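Local coordinates for protein arginine N-methyltransferase SFM1 (Saccharomyces cerevisiae, PDB 5C74), which transfers a methyl group from S-adenosyl-L-methionine to an arginine of ribosomal protein S3, giving the monomethylated residue, at residues F12-L18 / D45-L50; G54-T58 / F69-E73; C81-P85 / T117-K121. All blocks are in the same frame, centred on the assembly; numbering follows the deposited sequence.

Interaction 1 (F12-L18 / D45-L50). With SO4 (sulfate ion), chain C.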
ATOM      1  N   PHE A  12       1.698  -2.866   0.856  1.00 13.64           N
ATOM      2  CA  PHE A  12       1.942  -2.599  -0.553  1.00 15.41           C
ATOM      3  C   PHE A  12       0.652  -2.118  -1.180  1.00 15.30           C
ATOM      4  O   PHE A  12      -0.279  -2.896  -1.328  1.00 16.49           O
ATOM      5  CB  PHE A  12       2.419  -3.857  -1.283  1.00 16.05           C
ATOM      6  CG  PHE A  12       3.759  -4.363  -0.823  1.00 16.35           C
ATOM      7  CD1 PHE A  12       3.885  -5.041   0.383  1.00 21.65           C
ATOM      8  CD2 PHE A  12       4.884  -4.187  -1.617  1.00 16.72           C
ATOM      9  CE1 PHE A  12       5.114  -5.516   0.807  1.00 23.07           C
ATOM     10  CE2 PHE A  12       6.127  -4.661  -1.200  1.00 21.05           C
ATOM     11  CZ  PHE A  12       6.241  -5.316   0.010  1.00 23.75           C
ATOM     12  N   SER A  13       0.603  -0.848  -1.549  1.00 12.54           N
ATOM     13  CA  SER A  13      -0.570  -0.328  -2.242  1.00 18.13           C
ATOM     14  C   SER A  13      -0.675  -0.946  -3.632  1.00 16.62           C
ATOM     15  O   SER A  13       0.314  -1.433  -4.180  1.00 15.02           O
ATOM     16  CB  SER A  13      -0.494   1.179  -2.346  1.00 21.06           C
ATOM     17  OG  SER A  13       0.541   1.526  -3.245  1.00 20.14           O
ATOM     18  N   GLU A  14      -1.871  -0.928  -4.207  1.00 16.76           N
ATOM     19  CA  GLU A  14      -2.064  -1.559  -5.500  1.00 18.16           C
ATOM     20  C   GLU A  14      -1.178  -0.905  -6.559  1.00 16.08           C
ATOM     21  O   GLU A  14      -0.577  -1.607  -7.376  1.00 14.19           O
ATOM     22  CB  GLU A  14      -3.542  -1.509  -5.906  1.00 21.73           C
ATOM     23  CG  GLU A  14      -3.855  -2.183  -7.232  1.00 20.81           C
ATOM     24  CD  GLU A  14      -3.570  -3.686  -7.244  1.00 28.56           C
ATOM     25  OE1 GLU A  14      -3.442  -4.306  -6.158  1.00 22.61           O
ATOM     26  OE2 GLU A  14      -3.480  -4.247  -8.357  1.00 28.66           O
ATOM     27  N   TRP A  15      -1.048   0.421  -6.527  1.00 12.40           N
ATOM     28  CA  TRP A  15      -0.232   1.073  -7.553  1.00 11.81           C
ATOM     29  C   TRP A  15       1.242   0.716  -7.371  1.00 17.30           C
ATOM     30  O   TRP A  15       1.958   0.540  -8.366  1.00 13.70           O
ATOM     31  CB  TRP A  15      -0.427   2.603  -7.560  1.00 15.70           C
ATOM     32  CG  TRP A  15       0.016   3.365  -6.332  1.00 13.35           C
ATOM     33  CD1 TRP A  15      -0.759   3.738  -5.266  1.00 19.96           C
ATOM     34  CD2 TRP A  15       1.325   3.884  -6.074  1.00 16.09           C
ATOM     35  NE1 TRP A  15      -0.006   4.450  -4.358  1.00 16.74           N
ATOM     36  CE2 TRP A  15       1.277   4.559  -4.836  1.00 16.97           C
ATOM     37  CE3 TRP A  15       2.543   3.838  -6.771  1.00 17.69           C
ATOM     38  CZ2 TRP A  15       2.392   5.185  -4.278  1.00 20.23           C
ATOM     39  CZ3 TRP A  15       3.655   4.470  -6.218  1.00 19.50           C
ATOM     40  CH2 TRP A  15       3.568   5.126  -4.981  1.00 20.89           C
ATOM     41  N   VAL A  16       1.687   0.566  -6.124  1.00 11.34           N
ATOM     42  CA  VAL A  16       3.068   0.127  -5.862  1.00 13.01           C
ATOM     43  C   VAL A  16       3.308  -1.302  -6.368  1.00 13.14           C
ATOM     44  O   VAL A  16       4.360  -1.620  -6.944  1.00 14.37           O
ATOM     45  CB  VAL A  16       3.405   0.200  -4.350  1.00 13.55           C
ATOM     46  CG1 VAL A  16       4.634  -0.614  -4.022  1.00 16.78           C
ATOM     47  CG2 VAL A  16       3.599   1.644  -3.902  1.00 17.09           C
ATOM     48  N   ILE A  17       2.327  -2.174  -6.174  1.00 10.89           N
ATOM     49  CA  ILE A  17       2.450  -3.547  -6.682  1.00 11.02           C
ATOM     50  C   ILE A  17       2.570  -3.542  -8.206  1.00 16.44           C
ATOM     51  O   ILE A  17       3.380  -4.274  -8.781  1.00 14.60           O
ATOM     52  CB  ILE A  17       1.254  -4.413  -6.247  1.00 11.46           C
ATOM     53  CG1 ILE A  17       1.295  -4.613  -4.722  1.00 11.42           C
ATOM     54  CG2 ILE A  17       1.272  -5.769  -6.980  1.00 16.94           C
ATOM     55  CD1 ILE A  17       0.003  -5.260  -4.138  1.00 12.40           C
ATOM     56  N   LEU A  18       1.784  -2.701  -8.864  1.00 14.28           N
ATOM     57  CA  LEU A  18       1.882  -2.619 -10.313  1.00 14.71           C
ATOM     58  C   LEU A  18       3.248  -2.080 -10.735  1.00 13.32           C
ATOM     59  O   LEU A  18       3.837  -2.585 -11.702  1.00 13.05           O
ATOM     60  CB  LEU A  18       0.765  -1.747 -10.893  1.00 15.99           C
ATOM     61  CG  LEU A  18      -0.655  -2.272 -10.645  1.00 17.87           C
ATOM     62  CD1 LEU A  18      -1.672  -1.323 -11.309  1.00 19.61           C
ATOM     63  CD2 LEU A  18      -0.795  -3.684 -11.200  1.00 16.06           C
ATOM     64  N   ASP A  45       3.318 -11.361   4.211  1.00 17.55           N
ATOM     65  CA  ASP A  45       2.981  -9.961   3.960  1.00 16.71           C
ATOM     66  C   ASP A  45       3.277  -9.507   2.533  1.00 17.89           C
ATOM     67  O   ASP A  45       2.895  -8.397   2.139  1.00 21.30           O
ATOM     68  CB  ASP A  45       3.732  -9.054   4.930  1.00 19.87           C
ATOM     69  CG  ASP A  45       3.305  -9.263   6.374  1.00 27.31           C
ATOM     70  OD1 ASP A  45       2.120  -9.029   6.669  1.00 29.62           O
ATOM     71  OD2 ASP A  45       4.155  -9.628   7.216  1.00 21.16           O
ATOM     72  N   ILE A  46       3.971 -10.340   1.770  1.00 18.22           N
ATOM     73  CA  ILE A  46       4.356  -9.958   0.411  1.00 17.78           C
ATOM     74  C   ILE A  46       3.266 -10.348  -0.573  1.00 15.53           C
ATOM     75  O   ILE A  46       2.822 -11.497  -0.579  1.00 16.46           O
ATOM     76  CB  ILE A  46       5.685 -10.617  -0.004  1.00 17.84           C
ATOM     77  CG1 ILE A  46       6.717 -10.477   1.120  1.00 18.55           C
ATOM     78  CG2 ILE A  46       6.204 -10.017  -1.316  1.00 19.71           C
ATOM     79  CD1 ILE A  46       7.146  -9.033   1.394  1.00 18.40           C
ATOM     80  N   PRO A  47       2.817  -9.391  -1.408  1.00 16.83           N
ATOM     81  CA  PRO A  47       1.752  -9.695  -2.370  1.00 19.49           C
ATOM     82  C   PRO A  47       2.081 -10.938  -3.203  1.00 20.28           C
ATOM     83  O   PRO A  47       3.226 -11.111  -3.623  1.00 15.84           O
ATOM     84  CB  PRO A  47       1.695  -8.431  -3.243  1.00 21.00           C
ATOM     85  CG  PRO A  47       2.126  -7.324  -2.299  1.00 18.54           C
ATOM     86  CD  PRO A  47       3.191  -7.964  -1.420  1.00 17.24           C
ATOM     87  N   GLN A  48       1.089 -11.795  -3.423  1.00 21.22           N
ATOM     88  CA  GLN A  48       1.300 -13.024  -4.190  1.00 26.29           C
ATOM     89  C   GLN A  48       1.846 -12.767  -5.592  1.00 22.24           C
ATOM     90  O   GLN A  48       2.647 -13.554  -6.105  1.00 20.26           O
ATOM     91  CB  GLN A  48      -0.003 -13.821  -4.295  1.00 33.77           C
ATOM     92  CG  GLN A  48      -0.416 -14.506  -3.002  1.00 45.01           C
ATOM     93  CD  GLN A  48       0.593 -15.542  -2.546  1.00 46.27           C
ATOM     94  OE1 GLN A  48       1.111 -15.474  -1.432  1.00 52.36           O
ATOM     95  NE2 GLN A  48       0.879 -16.505  -3.409  1.00 43.87           N
ATOM     96  N   ARG A  49       1.412 -11.676  -6.213  1.00 16.57           N
ATOM     97  CA  ARG A  49       1.883 -11.348  -7.550  1.00 17.29           C
ATOM     98  C   ARG A  49       3.389 -11.102  -7.542  1.00 18.64           C
ATOM     99  O   ARG A  49       4.098 -11.495  -8.478  1.00 16.98           O
ATOM    100  CB  ARG A  49       1.123 -10.135  -8.099  1.00 17.50           C
ATOM    101  CG  ARG A  49      -0.222 -10.520  -8.715  1.00 22.56           C
ATOM    102  CD  ARG A  49      -1.109  -9.284  -8.944  1.00 21.63           C
ATOM    103  NE  ARG A  49      -1.468  -8.617  -7.689  1.00 17.57           N
ATOM    104  CZ  ARG A  49      -1.892  -7.357  -7.629  1.00 23.03           C
ATOM    105  NH1 ARG A  49      -2.013  -6.649  -8.753  1.00 18.94           N
ATOM    106  NH2 ARG A  49      -2.193  -6.806  -6.460  1.00 21.59           N
ATOM    107  N   LEU A  50       3.886 -10.486  -6.474  1.00 15.23           N
ATOM    108  CA  LEU A  50       5.308 -10.163  -6.415  1.00 14.42           C
ATOM    109  C   LEU A  50       6.139 -11.401  -6.056  1.00 16.61           C
ATOM    110  O   LEU A  50       7.241 -11.603  -6.575  1.00 16.87           O
ATOM    111  CB  LEU A  50       5.558  -9.034  -5.418  1.00 14.75           C
ATOM    112  CG  LEU A  50       4.873  -7.711  -5.808  1.00 15.64           C
ATOM    113  CD1 LEU A  50       5.083  -6.656  -4.741  1.00 16.06           C
ATOM    114  CD2 LEU A  50       5.393  -7.198  -7.162  1.00 14.90           C
TER
HETATM  115  S   SO4 C 301      -1.830  -9.957  -4.368  1.00 22.70           S
HETATM  116  O1  SO4 C 301      -2.088  -8.541  -4.096  1.00 20.35           O
HETATM  117  O2  SO4 C 301      -1.501 -10.584  -3.100  1.00 20.75           O
HETATM  118  O3  SO4 C 301      -0.722 -10.083  -5.307  1.00 26.28           O
HETATM  119  O4  SO4 C 301      -3.010 -10.597  -4.931  1.00 24.23           O
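Two helix beginnings lie side by side here: helix 14-27 starts after its N-cap Ser13, whose OG accepts from Val16 N at 3.2 Å, and helix 48-52 starts after Pro47 in the N-cap position. The backbones keep an even spacing, with Phe12 CA 7.3 Å from Pro47 CA and Ile17 CA 7.2 Å from Leu50 CA. Into this gap the Phe12 ring presents one face to Pro47, whose CD sits 3.7 Å from the ring centroid in a CH-pi contact. Ile17 CD1 reaches Pro47 CG at 3.5 Å, and Leu50 CD1 lies 4.0 Å from Phe12 CD2, closing an apolar cluster. At the solvent side of it, Arg49 and Glu14 form a two-pronged salt bridge, NH2 of Arg49 to OE1 of Glu14 and NH1 of Arg49 to OE2 of Glu14, both 2.8 Å, while Ile17 CG2 covers one guanidinium face. The second subunit also reaches this corner, where its Lys202 hydrogen-bonds to Phe12 O. A sulfate, probably from the crystallisation liquor, accepts from Gln48 N (to O2, 2.9 Å), Arg49 N (to O3, 2.8 Å), Arg49 NE and Arg49 NH2. Exposed amides at a helix start and a guanidinium thus make an anion site, and Arg49 is shared between a carboxylate and a sulfate, its charge answered on two edges while its face rests on hydrocarbon.

Interaction 2 (G54-T58 / F69-E73)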
ATOM      1  N   GLY A  54       9.179 -13.434  -8.211  1.00 19.99           N
ATOM      2  CA  GLY A  54      10.499 -13.677  -7.648  1.00 21.42           C
ATOM      3  C   GLY A  54      11.092 -12.548  -6.821  1.00 20.83           C
ATOM      4  O   GLY A  54      12.313 -12.465  -6.659  1.00 19.64           O
ATOM      5  N   LEU A  55      10.234 -11.688  -6.277  1.00 18.69           N
ATOM      6  CA  LEU A  55      10.690 -10.505  -5.547  1.00 15.35           C
ATOM      7  C   LEU A  55      11.642 -10.841  -4.399  1.00 16.77           C
ATOM      8  O   LEU A  55      11.310 -11.634  -3.524  1.00 18.82           O
ATOM      9  CB  LEU A  55       9.491  -9.733  -4.985  1.00 16.42           C
ATOM     10  CG  LEU A  55       9.894  -8.483  -4.196  1.00 20.14           C
ATOM     11  CD1 LEU A  55      10.423  -7.392  -5.137  1.00 18.36           C
ATOM     12  CD2 LEU A  55       8.731  -7.981  -3.349  1.00 21.34           C
ATOM     13  N   ARG A  56      12.813 -10.222  -4.403  1.00 13.18           N
ATOM     14  CA  ARG A  56      13.739 -10.297  -3.269  1.00 14.45           C
ATOM     15  C   ARG A  56      13.551  -9.134  -2.315  1.00 13.94           C
ATOM     16  O   ARG A  56      13.554  -7.972  -2.729  1.00 15.85           O
ATOM     17  CB  ARG A  56      15.190 -10.300  -3.764  1.00 20.51           C
ATOM     18  CG  ARG A  56      15.510 -11.467  -4.652  1.00 27.54           C
ATOM     19  CD  ARG A  56      16.907 -11.344  -5.240  1.00 29.00           C
ATOM     20  NE  ARG A  56      17.325 -12.620  -5.807  1.00 28.72           N
ATOM     21  CZ  ARG A  56      18.579 -12.929  -6.128  1.00 36.18           C
ATOM     22  NH1 ARG A  56      19.549 -12.048  -5.946  1.00 30.10           N
ATOM     23  NH2 ARG A  56      18.860 -14.125  -6.631  1.00 32.88           N
ATOM     24  N   TRP A  57      13.421  -9.444  -1.025  1.00 12.04           N
ATOM     25  CA  TRP A  57      13.199  -8.408  -0.028  1.00 14.14           C
ATOM     26  C   TRP A  57      13.915  -8.758   1.264  1.00 13.15           C
ATOM     27  O   TRP A  57      14.162  -9.931   1.549  1.00 15.29           O
ATOM     28  CB  TRP A  57      11.700  -8.240   0.241  1.00 15.36           C
ATOM     29  CG  TRP A  57      11.084  -9.509   0.701  1.00 17.00           C
ATOM     30  CD1 TRP A  57      10.652 -10.543  -0.075  1.00 20.79           C
ATOM     31  CD2 TRP A  57      10.865  -9.905   2.060  1.00 19.86           C
ATOM     32  NE1 TRP A  57      10.174 -11.562   0.716  1.00 19.27           N
ATOM     33  CE2 TRP A  57      10.288 -11.192   2.030  1.00 18.05           C
ATOM     34  CE3 TRP A  57      11.106  -9.299   3.296  1.00 16.82           C
ATOM     35  CZ2 TRP A  57       9.929 -11.880   3.192  1.00 23.05           C
ATOM     36  CZ3 TRP A  57      10.752  -9.996   4.458  1.00 19.14           C
ATOM     37  CH2 TRP A  57      10.173 -11.268   4.390  1.00 23.10           C
ATOM     38  N   THR A  58      14.219  -7.748   2.070  1.00 11.84           N
ATOM     39  CA  THR A  58      14.784  -8.008   3.389  1.00 13.99           C
ATOM     40  C   THR A  58      14.420  -6.890   4.346  1.00 15.18           C
ATOM     41  O   THR A  58      14.172  -5.758   3.920  1.00 12.59           O
ATOM     42  CB  THR A  58      16.311  -8.165   3.326  1.00 15.63           C
ATOM     43  OG1 THR A  58      16.829  -8.344   4.644  1.00 16.75           O
ATOM     44  CG2 THR A  58      16.951  -6.930   2.701  1.00 14.31           C
ATOM     45  N   PHE A  69      21.543 -12.433   0.326  1.00 21.27           N
ATOM     46  CA  PHE A  69      21.515 -12.875  -1.062  1.00 19.28           C
ATOM     47  C   PHE A  69      22.942 -13.079  -1.538  1.00 19.35           C
ATOM     48  O   PHE A  69      23.570 -12.181  -2.106  1.00 21.87           O
ATOM     49  CB  PHE A  69      20.780 -11.859  -1.936  1.00 18.63           C
ATOM     50  CG  PHE A  69      19.378 -11.595  -1.475  1.00 20.03           C
ATOM     51  CD1 PHE A  69      18.350 -12.471  -1.807  1.00 26.01           C
ATOM     52  CD2 PHE A  69      19.091 -10.501  -0.671  1.00 23.24           C
ATOM     53  CE1 PHE A  69      17.050 -12.247  -1.364  1.00 30.15           C
ATOM     54  CE2 PHE A  69      17.791 -10.272  -0.224  1.00 24.58           C
ATOM     55  CZ  PHE A  69      16.771 -11.150  -0.574  1.00 27.25           C
ATOM     56  N   LYS A  70      23.452 -14.268  -1.271  1.00 19.14           N
ATOM     57  CA  LYS A  70      24.876 -14.521  -1.390  1.00 23.37           C
ATOM     58  C   LYS A  70      25.338 -14.561  -2.846  1.00 26.48           C
ATOM     59  O   LYS A  70      26.528 -14.463  -3.122  1.00 25.13           O
ATOM     60  CB  LYS A  70      25.230 -15.818  -0.653  1.00 29.74           C
ATOM     61  CG  LYS A  70      25.259 -15.628   0.872  1.00 28.93           C
ATOM     62  CD  LYS A  70      25.489 -16.931   1.618  1.00 40.36           C
ATOM     63  CE  LYS A  70      25.986 -16.659   3.031  1.00 42.67           C
ATOM     64  NZ  LYS A  70      25.097 -15.718   3.773  1.00 42.53           N
ATOM     65  N   ASP A  71      24.395 -14.660  -3.778  1.00 22.96           N
ATOM     66  CA  ASP A  71      24.740 -14.631  -5.195  1.00 24.57           C
ATOM     67  C   ASP A  71      25.080 -13.225  -5.715  1.00 23.82           C
ATOM     68  O   ASP A  71      25.730 -13.091  -6.752  1.00 24.92           O
ATOM     69  CB  ASP A  71      23.601 -15.214  -6.029  1.00 30.37           C
ATOM     70  CG  ASP A  71      22.280 -14.500  -5.790  1.00 40.07           C
ATOM     71  OD1 ASP A  71      21.954 -14.234  -4.613  1.00 39.71           O
ATOM     72  OD2 ASP A  71      21.578 -14.199  -6.778  1.00 48.67           O
ATOM     73  N   LEU A  72      24.655 -12.181  -5.010  1.00 22.46           N
ATOM     74  CA  LEU A  72      24.870 -10.819  -5.504  1.00 20.74           C
ATOM     75  C   LEU A  72      26.318 -10.370  -5.353  1.00 26.08           C
ATOM     76  O   LEU A  72      26.996 -10.753  -4.397  1.00 23.26           O
ATOM     77  CB  LEU A  72      23.955  -9.819  -4.777  1.00 21.99           C
ATOM     78  CG  LEU A  72      22.454  -9.962  -5.047  1.00 25.42           C
ATOM     79  CD1 LEU A  72      21.650  -9.029  -4.151  1.00 23.02           C
ATOM     80  CD2 LEU A  72      22.141  -9.675  -6.504  1.00 29.03           C
ATOM     81  N   GLU A  73      26.794  -9.541  -6.284  1.00 21.36           N
ATOM     82  CA  GLU A  73      28.127  -8.974  -6.113  1.00 21.73           C
ATOM     83  C   GLU A  73      28.094  -8.041  -4.912  1.00 23.68           C
ATOM     84  O   GLU A  73      27.042  -7.469  -4.603  1.00 19.80           O
ATOM     85  CB  GLU A  73      28.600  -8.247  -7.369  1.00 30.55           C
ATOM     86  CG  GLU A  73      28.028  -6.879  -7.579  1.00 30.37           C
ATOM     87  CD  GLU A  73      28.617  -6.205  -8.813  1.00 40.02           C
ATOM     88  OE1 GLU A  73      27.847  -5.906  -9.745  1.00 32.88           O
ATOM     89  OE2 GLU A  73      29.849  -5.982  -8.849  1.00 43.57           O
TER
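The guanidinium of Arg56 lies against the Phe69 ring, with CD1 of Phe69 over one of its faces, and the extended arginine side chain runs along the aromatic for most of its length. This is an edge of the parallel sheet in a SPOUT-family methyltransferase: Arg56 belongs to the short outermost strand 56-57, which is joined by backbone hydrogen bonds to Leu34 of strand 32-35, and Phe69 is the first residue past the short helix 65-68. The chain enters the strand through Gly54, whose positive phi completes a Schellman motif at the end of helix 48-52; a side chain there would collide with the preceding carbonyl oxygen.

On the other side of the contact, residues Phe69 to Leu72 form a type I beta turn, closed by Leu72 N to Phe69 O at 3.1 Å. The turn brings three side chains to the same arginine. Arg56 CB lies 3.6 Å from Phe69 CE1, Leu72 CD2 comes within 3.6 Å of Arg56 NH1 near the guanidinium plane, and Asp71 supplies the opposite charge. The CA-to-CB bond of Trp57 points away from segment 69-73, but its carbonyl O meets the edge of the Phe69 ring, 3.6 Å from CZ. Thr58 CB approaches the same ring, while its hydroxyl is engaged with Asp68. A general lesson follows: a surface arginine can be held by flat hydrocarbon along its length and by a carboxylate at its tip. Here one oxygen does the latter work, Asp71 OD2 accepting from Arg56 NH2 at 2.7 Å and from Arg56 NH1 at 3.1 Å.

Interaction 3 (C81-P85 / T117-K121)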
ATOM      1  N   CYS A  81      25.327   4.031  -6.159  1.00 11.59           N
ATOM      2  CA  CYS A  81      24.760   5.326  -6.495  1.00 15.50           C
ATOM      3  C   CYS A  81      23.463   5.566  -5.739  1.00 18.24           C
ATOM      4  O   CYS A  81      22.620   4.678  -5.633  1.00 16.20           O
ATOM      5  CB  CYS A  81      24.515   5.422  -8.004  1.00 18.17           C
ATOM      6  SG  CYS A  81      23.803   7.008  -8.491  1.00 17.77           S
ATOM      7  N   LEU A  82      23.299   6.766  -5.201  1.00 13.08           N
ATOM      8  CA  LEU A  82      22.052   7.101  -4.530  1.00 16.06           C
ATOM      9  C   LEU A  82      21.302   8.142  -5.354  1.00 17.63           C
ATOM     10  O   LEU A  82      21.850   9.197  -5.658  1.00 18.83           O
ATOM     11  CB  LEU A  82      22.317   7.627  -3.119  1.00 18.24           C
ATOM     12  CG  LEU A  82      21.095   8.150  -2.360  1.00 17.41           C
ATOM     13  CD1 LEU A  82      20.165   6.986  -1.931  1.00 14.50           C
ATOM     14  CD2 LEU A  82      21.550   8.955  -1.154  1.00 19.89           C
ATOM     15  N   LEU A  83      20.069   7.836  -5.746  1.00 17.91           N
ATOM     16  CA  LEU A  83      19.215   8.854  -6.362  1.00 20.65           C
ATOM     17  C   LEU A  83      19.051   9.989  -5.376  1.00 22.97           C
ATOM     18  O   LEU A  83      18.615   9.783  -4.244  1.00 21.55           O
ATOM     19  CB  LEU A  83      17.839   8.306  -6.744  1.00 20.28           C
ATOM     20  CG  LEU A  83      16.909   9.402  -7.299  1.00 20.47           C
ATOM     21  CD1 LEU A  83      17.475   9.955  -8.616  1.00 19.00           C
ATOM     22  CD2 LEU A  83      15.478   8.905  -7.487  1.00 24.65           C
ATOM     23  N   ASP A  84      19.408  11.192  -5.795  1.00 17.82           N
ATOM     24  CA  ASP A  84      19.432  12.309  -4.865  1.00 17.19           C
ATOM     25  C   ASP A  84      18.886  13.554  -5.575  1.00 22.93           C
ATOM     26  O   ASP A  84      19.578  14.154  -6.386  1.00 21.90           O
ATOM     27  CB  ASP A  84      20.864  12.527  -4.361  1.00 18.38           C
ATOM     28  CG  ASP A  84      20.967  13.577  -3.256  1.00 22.66           C
ATOM     29  OD1 ASP A  84      19.961  14.252  -2.936  1.00 21.68           O
ATOM     30  OD2 ASP A  84      22.087  13.740  -2.718  1.00 24.24           O
ATOM     31  N   PRO A  85      17.639  13.937  -5.270  1.00 25.14           N
ATOM     32  CA  PRO A  85      17.057  15.134  -5.903  1.00 27.73           C
ATOM     33  C   PRO A  85      17.761  16.436  -5.509  1.00 30.65           C
ATOM     34  O   PRO A  85      17.567  17.452  -6.185  1.00 27.58           O
ATOM     35  CB  PRO A  85      15.606  15.126  -5.408  1.00 32.66           C
ATOM     36  CG  PRO A  85      15.623  14.296  -4.159  1.00 35.56           C
ATOM     37  CD  PRO A  85      16.688  13.255  -4.376  1.00 25.48           C
ATOM     38  N   THR A 117      18.536  10.641   2.974  1.00 16.70           N
ATOM     39  CA  THR A 117      19.834  10.729   2.318  1.00 17.83           C
ATOM     40  C   THR A 117      20.912  10.946   3.362  1.00 18.53           C
ATOM     41  O   THR A 117      21.937  10.250   3.375  1.00 18.48           O
ATOM     42  CB  THR A 117      19.863  11.855   1.284  1.00 17.15           C
ATOM     43  OG1 THR A 117      19.025  11.471   0.197  1.00 16.44           O
ATOM     44  CG2 THR A 117      21.300  12.096   0.768  1.00 16.26           C
ATOM     45  N   LYS A 118      20.675  11.895   4.264  1.00 14.50           N
ATOM     46  CA  LYS A 118      21.667  12.194   5.286  1.00 15.28           C
ATOM     47  C   LYS A 118      21.820  11.039   6.275  1.00 17.40           C
ATOM     48  O   LYS A 118      22.930  10.757   6.738  1.00 16.70           O
ATOM     49  CB  LYS A 118      21.308  13.492   6.031  1.00 20.38           C
ATOM     50  CG  LYS A 118      22.428  14.005   6.931  1.00 26.14           C
ATOM     51  CD  LYS A 118      22.085  15.378   7.538  1.00 24.27           C
ATOM     52  CE  LYS A 118      23.304  16.023   8.182  1.00 31.25           C
ATOM     53  NZ  LYS A 118      23.001  17.405   8.678  1.00 38.90           N
ATOM     54  N   GLU A 119      20.716  10.368   6.589  1.00 13.77           N
ATOM     55  CA  GLU A 119      20.773   9.193   7.451  1.00 15.46           C
ATOM     56  C   GLU A 119      21.659   8.100   6.853  1.00 16.93           C
ATOM     57  O   GLU A 119      22.510   7.531   7.544  1.00 16.50           O
ATOM     58  CB  GLU A 119      19.367   8.640   7.696  1.00 18.36           C
ATOM     59  CG  GLU A 119      18.517   9.526   8.592  1.00 19.99           C
ATOM     60  CD  GLU A 119      17.086   9.014   8.752  1.00 18.72           C
ATOM     61  OE1 GLU A 119      16.789   7.898   8.279  1.00 15.12           O
ATOM     62  OE2 GLU A 119      16.257   9.739   9.355  1.00 19.04           O
ATOM     63  N   LEU A 120      21.443   7.800   5.577  1.00 13.06           N
ATOM     64  CA  LEU A 120      22.208   6.744   4.907  1.00 12.91           C
ATOM     65  C   LEU A 120      23.686   7.087   4.874  1.00 15.82           C
ATOM     66  O   LEU A 120      24.543   6.262   5.199  1.00 16.29           O
ATOM     67  CB  LEU A 120      21.683   6.521   3.492  1.00 18.66           C
ATOM     68  CG  LEU A 120      20.401   5.695   3.364  1.00 16.99           C
ATOM     69  CD1 LEU A 120      19.816   5.804   1.963  1.00 18.21           C
ATOM     70  CD2 LEU A 120      20.686   4.237   3.700  1.00 15.21           C
ATOM     71  N   LYS A 121      23.989   8.319   4.474  1.00 13.63           N
ATOM     72  CA  LYS A 121      25.382   8.748   4.353  1.00 14.79           C
ATOM     73  C   LYS A 121      26.086   8.852   5.699  1.00 17.23           C
ATOM     74  O   LYS A 121      27.283   8.583   5.815  1.00 18.38           O
ATOM     75  CB  LYS A 121      25.448  10.087   3.621  1.00 16.99           C
ATOM     76  CG  LYS A 121      25.130   9.944   2.147  1.00 15.80           C
ATOM     77  CD  LYS A 121      25.392  11.235   1.416  1.00 18.09           C
ATOM     78  CE  LYS A 121      25.038  11.097  -0.064  1.00 17.99           C
ATOM     79  NZ  LYS A 121      25.587  12.243  -0.833  1.00 17.55           N
TER
HETATM   80  O   HOH W   1      18.388  13.809  -0.898  1.00 19.10           O
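Strand 80-83 shows how alternation along a beta strand selects the residues that meet a covering helix. Cys81 lies out of reach of segment 117-121. Leu82, next along, points toward the helix and makes most of the contact: its CD2 is 3.7 Å from Thr117 CG2, its CD1 is 4.1 Å from Leu120 CD1, and CD2 also meets the aliphatic part of Lys121, 4.2 Å from CE. The leucine therefore lies against residues one helical turn apart, Thr117 and Lys121, with Leu120 between them in sequence. Leu83 turns its side chain away, to Phe102 and Phe104 of strand 101-104.

Where the strand has ended, Asp84 faces the helix again and changes the chemistry from apolar to polar. A water donates to Asp84 OD1 at 2.6 Å and stands 2.7 Å from Thr117 OG1, bridging the two segments where no direct hydrogen bond does so. The other oxygen, OD2, is 3.9 Å from Thr117 CG2 and 4.2 Å from Lys121 NZ, too far for a salt bridge; instead, Asp84 OD2 and Lys121 NZ both hydrogen-bond to Ser130 OG, so the opposite charges share a hydroxyl.

The short pieces 81-83 and 117-121 run nearly antiparallel, at 163°, with axes 10.8 Å apart at closest approach, as expected of a helix returning across a sheet of parallel strands in an alpha/beta fold. Strand 80-83 is flanked by strands 101-104 and 128-131, and helix 116-123, which lies between those two strands in the chain, packs over Leu82 and, through Leu120, touches Leu128 of strand 128-131.

How the interactions relate
The three contacts illustrate how chemistry follows place in an alpha/beta fold. Interaction 3 is buried, joining an interior strand of the parallel sheet to its covering helix, and relies on leucine packing and one bridging water. Interaction 2 reaches the same sheet at its outermost strand, on the surface, where a direct salt bridge does the polar work. Interaction 1, partly buried, combines an apolar centre with an exposed ion pair, and it alone meets the second subunit. Interactions 1 and 2 are neighbours: helix 48-52 leads into strand 56-57, and Ile46 packs on Leu55 and Trp57. Interaction 3 stands apart, across the chain's centre from interaction 1.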